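PDB 4GUZ: probable arylamine n-acetyl transferase from Mycobacterium abscessus, which probably transfers an acetyl group from acetyl coenzyme A to arylamine substrates, as arylamine N-acetyltransferases do. Local coordinates for residues G76-A84 against Y201-A209. Residues are numbered along the deposited sequence; the frame is centred on the assembly and turned at random.
Sequences GGYCYEHVA and YRAASYFVA
The ring of Tyr80 is held between two unlike groups: the carbonyl O of Tyr201 stands 4.0 Å above the plane over the centre of one face, and SG of Cys79, its own neighbour in sequence, lies over the other. Val208 CG2 reaches the ring's edge, while Ser205 CB and Ala204 CB come at it obliquely, CB of Ala204 ending 3.3 Å from Tyr80 OH. Tyr80 is thus a knob in a hole formed by Tyr201, Ala204, Ser205 and Val208. The Tyr201 ring meets it at a slant, planes 32° apart and CD1 3.4 Å from Tyr80 CE1, and beyond that its CE2 carbon receives the CG1 methyl of Val83. Both phenol oxygens are bonded to the neighbouring strand 96-104, Tyr80 OH to Gln101 and Tyr201 OH to Ile100.

Tyr78 makes the polar link. Its hydroxyl and Ser205 OG, which lies in the plane of the ring at its edge, share a hydrogen bond of 2.7 Å. Ser205 turns OG away from its own backbone N (chi1 -169°) to meet it, and Val208 CG1 packs 3.6 Å from Tyr78 CE2. At the other end of Tyr78, the backbone N gives a hydrogen bond to Glu81 OE1, approaching from above the carboxylate plane, where this N-cap residue starts helix 79-92.

Segments 79-84 and 201-209 run nearly antiparallel (156°), their axes 10.6 Å apart at closest approach, and illustrate how large aromatic side chains set against small residues, here Ala204 and Ser205, bridge such a spacing. Helix 198-210 thereby backs the N-terminus of the helix carrying Cys79, which with His116 and Asp131 is consistent with the Cys-His-Asp catalytic triad of arylamine N-acetyltransferases.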
# COMPACT_ATOMS: atom_id res chain seq x y z
N GLY A 76 -7.40 -9.07 0.17
CA GLY A 76 -6.65 -7.82 0.15
C GLY A 76 -6.10 -7.52 -1.23
O GLY A 76 -6.29 -8.31 -2.16
N GLY A 77 -5.41 -6.40 -1.35
CA GLY A 77 -4.81 -5.96 -2.60
C GLY A 77 -3.43 -5.36 -2.44
O GLY A 77 -2.99 -5.14 -1.30
N TYR A 78 -2.70 -5.14 -3.56
CA TYR A 78 -1.38 -4.52 -3.42
C TYR A 78 -1.48 -3.02 -3.77
O TYR A 78 -2.59 -2.50 -3.86
CB TYR A 78 -0.23 -5.29 -4.11
CG TYR A 78 -0.19 -5.48 -5.62
CD1 TYR A 78 -0.85 -4.60 -6.47
CD2 TYR A 78 0.64 -6.44 -6.19
CE1 TYR A 78 -0.74 -4.71 -7.86
CE2 TYR A 78 0.74 -6.58 -7.57
CZ TYR A 78 0.05 -5.72 -8.41
OH TYR A 78 0.19 -5.87 -9.77
N CYS A 79 -0.34 -2.30 -3.85
CA CYS A 79 -0.34 -0.84 -3.95
C CYS A 79 -1.34 -0.25 -4.96
O CYS A 79 -2.11 0.64 -4.58
CB CYS A 79 1.07 -0.28 -4.16
SG CYS A 79 1.76 -0.52 -5.82
N TYR A 80 -1.37 -0.79 -6.18
CA TYR A 80 -2.19 -0.24 -7.26
C TYR A 80 -3.69 -0.43 -7.00
O TYR A 80 -4.47 0.44 -7.38
CB TYR A 80 -1.72 -0.77 -8.62
CG TYR A 80 -0.34 -0.24 -8.97
CD1 TYR A 80 -0.07 1.13 -8.89
CD2 TYR A 80 0.71 -1.10 -9.29
CE1 TYR A 80 1.22 1.62 -9.11
CE2 TYR A 80 2.00 -0.61 -9.52
CZ TYR A 80 2.23 0.75 -9.46
OH TYR A 80 3.48 1.26 -9.70
N GLU A 81 -4.08 -1.48 -6.27
CA GLU A 81 -5.48 -1.69 -5.91
C GLU A 81 -5.89 -0.69 -4.83
O GLU A 81 -6.96 -0.08 -4.91
CB GLU A 81 -5.70 -3.11 -5.43
CG GLU A 81 -5.64 -4.11 -6.55
CD GLU A 81 -5.51 -5.52 -6.03
OE1 GLU A 81 -4.38 -5.92 -5.70
OE2 GLU A 81 -6.55 -6.22 -5.94
N HIS A 82 -5.01 -0.51 -3.82
CA HIS A 82 -5.18 0.44 -2.73
C HIS A 82 -5.26 1.88 -3.28
O HIS A 82 -6.14 2.64 -2.87
CB HIS A 82 -3.99 0.33 -1.74
CG HIS A 82 -4.11 -0.80 -0.78
ND1 HIS A 82 -4.56 -0.61 0.50
CD2 HIS A 82 -3.85 -2.12 -0.96
CE1 HIS A 82 -4.55 -1.80 1.08
NE2 HIS A 82 -4.13 -2.74 0.24
N VAL A 83 -4.33 2.27 -4.18
CA VAL A 83 -4.31 3.64 -4.76
C VAL A 83 -5.58 3.86 -5.63
O VAL A 83 -6.18 4.94 -5.55
CB VAL A 83 -2.99 3.96 -5.50
CG1 VAL A 83 -3.13 5.16 -6.43
CG2 VAL A 83 -1.88 4.22 -4.49
N ALA A 84 -6.03 2.84 -6.40
CA ALA A 84 -7.26 2.98 -7.21
C ALA A 84 -8.44 3.32 -6.29
O ALA A 84 -9.16 4.29 -6.53
CB ALA A 84 -7.55 1.70 -8.00
N TYR A 201 -0.49 3.41 -13.80
CA TYR A 201 -0.62 2.34 -12.81
C TYR A 201 -0.93 1.00 -13.48
O TYR A 201 -0.36 -0.01 -13.08
CB TYR A 201 -1.67 2.73 -11.77
CG TYR A 201 -1.29 3.96 -10.99
CD1 TYR A 201 0.05 4.29 -10.77
CD2 TYR A 201 -2.26 4.77 -10.41
CE1 TYR A 201 0.41 5.39 -9.99
CE2 TYR A 201 -1.91 5.87 -9.64
CZ TYR A 201 -0.57 6.18 -9.42
OH TYR A 201 -0.24 7.23 -8.61
N ARG A 202 -1.72 0.99 -14.56
CA ARG A 202 -2.02 -0.26 -15.28
C ARG A 202 -0.77 -0.81 -15.95
O ARG A 202 -0.52 -2.02 -15.85
CB ARG A 202 -3.12 -0.05 -16.33
CG ARG A 202 -4.49 0.14 -15.70
CD ARG A 202 -5.60 0.01 -16.74
NE ARG A 202 -5.77 1.23 -17.53
CZ ARG A 202 -6.46 2.29 -17.13
NH1 ARG A 202 -7.04 2.30 -15.93
NH2 ARG A 202 -6.56 3.36 -17.91
N ALA A 203 0.03 0.06 -16.59
CA ALA A 203 1.28 -0.31 -17.26
C ALA A 203 2.32 -0.81 -16.24
O ALA A 203 2.99 -1.81 -16.50
CB ALA A 203 1.83 0.88 -18.04
N ALA A 204 2.39 -0.16 -15.07
CA ALA A 204 3.30 -0.52 -13.98
C ALA A 204 2.88 -1.82 -13.33
O ALA A 204 3.73 -2.66 -13.07
CB ALA A 204 3.36 0.60 -12.95
N SER A 205 1.57 -1.99 -13.09
CA SER A 205 0.99 -3.20 -12.50
C SER A 205 1.22 -4.42 -13.39
O SER A 205 1.48 -5.50 -12.87
CB SER A 205 -0.50 -3.01 -12.25
OG SER A 205 -1.01 -4.07 -11.45
N TYR A 206 1.15 -4.24 -14.72
CA TYR A 206 1.43 -5.34 -15.66
C TYR A 206 2.83 -5.93 -15.40
O TYR A 206 2.97 -7.16 -15.35
CB TYR A 206 1.30 -4.87 -17.13
CG TYR A 206 1.63 -5.97 -18.12
CD1 TYR A 206 0.71 -6.97 -18.41
CD2 TYR A 206 2.87 -6.03 -18.74
CE1 TYR A 206 1.02 -8.01 -19.29
CE2 TYR A 206 3.20 -7.07 -19.60
CZ TYR A 206 2.27 -8.06 -19.88
OH TYR A 206 2.57 -9.07 -20.76
N PHE A 207 3.85 -5.07 -15.21
CA PHE A 207 5.23 -5.48 -14.90
C PHE A 207 5.28 -6.11 -13.49
O PHE A 207 5.84 -7.19 -13.33
CB PHE A 207 6.19 -4.26 -14.98
CG PHE A 207 7.58 -4.45 -14.42
CD1 PHE A 207 7.90 -4.01 -13.14
CD2 PHE A 207 8.59 -5.03 -15.19
CE1 PHE A 207 9.19 -4.20 -12.62
CE2 PHE A 207 9.88 -5.22 -14.67
CZ PHE A 207 10.17 -4.80 -13.39
N VAL A 208 4.70 -5.42 -12.49
CA VAL A 208 4.71 -5.89 -11.10
C VAL A 208 4.01 -7.28 -10.95
O VAL A 208 4.53 -8.14 -10.23
CB VAL A 208 4.13 -4.83 -10.12
CG1 VAL A 208 3.99 -5.39 -8.69
CG2 VAL A 208 5.03 -3.59 -10.09
N ALA A 209 2.89 -7.50 -11.65
CA ALA A 209 2.13 -8.76 -11.51
C ALA A 209 2.70 -9.96 -12.30
O ALA A 209 2.48 -11.09 -11.87
CB ALA A 209 0.67 -8.55 -11.88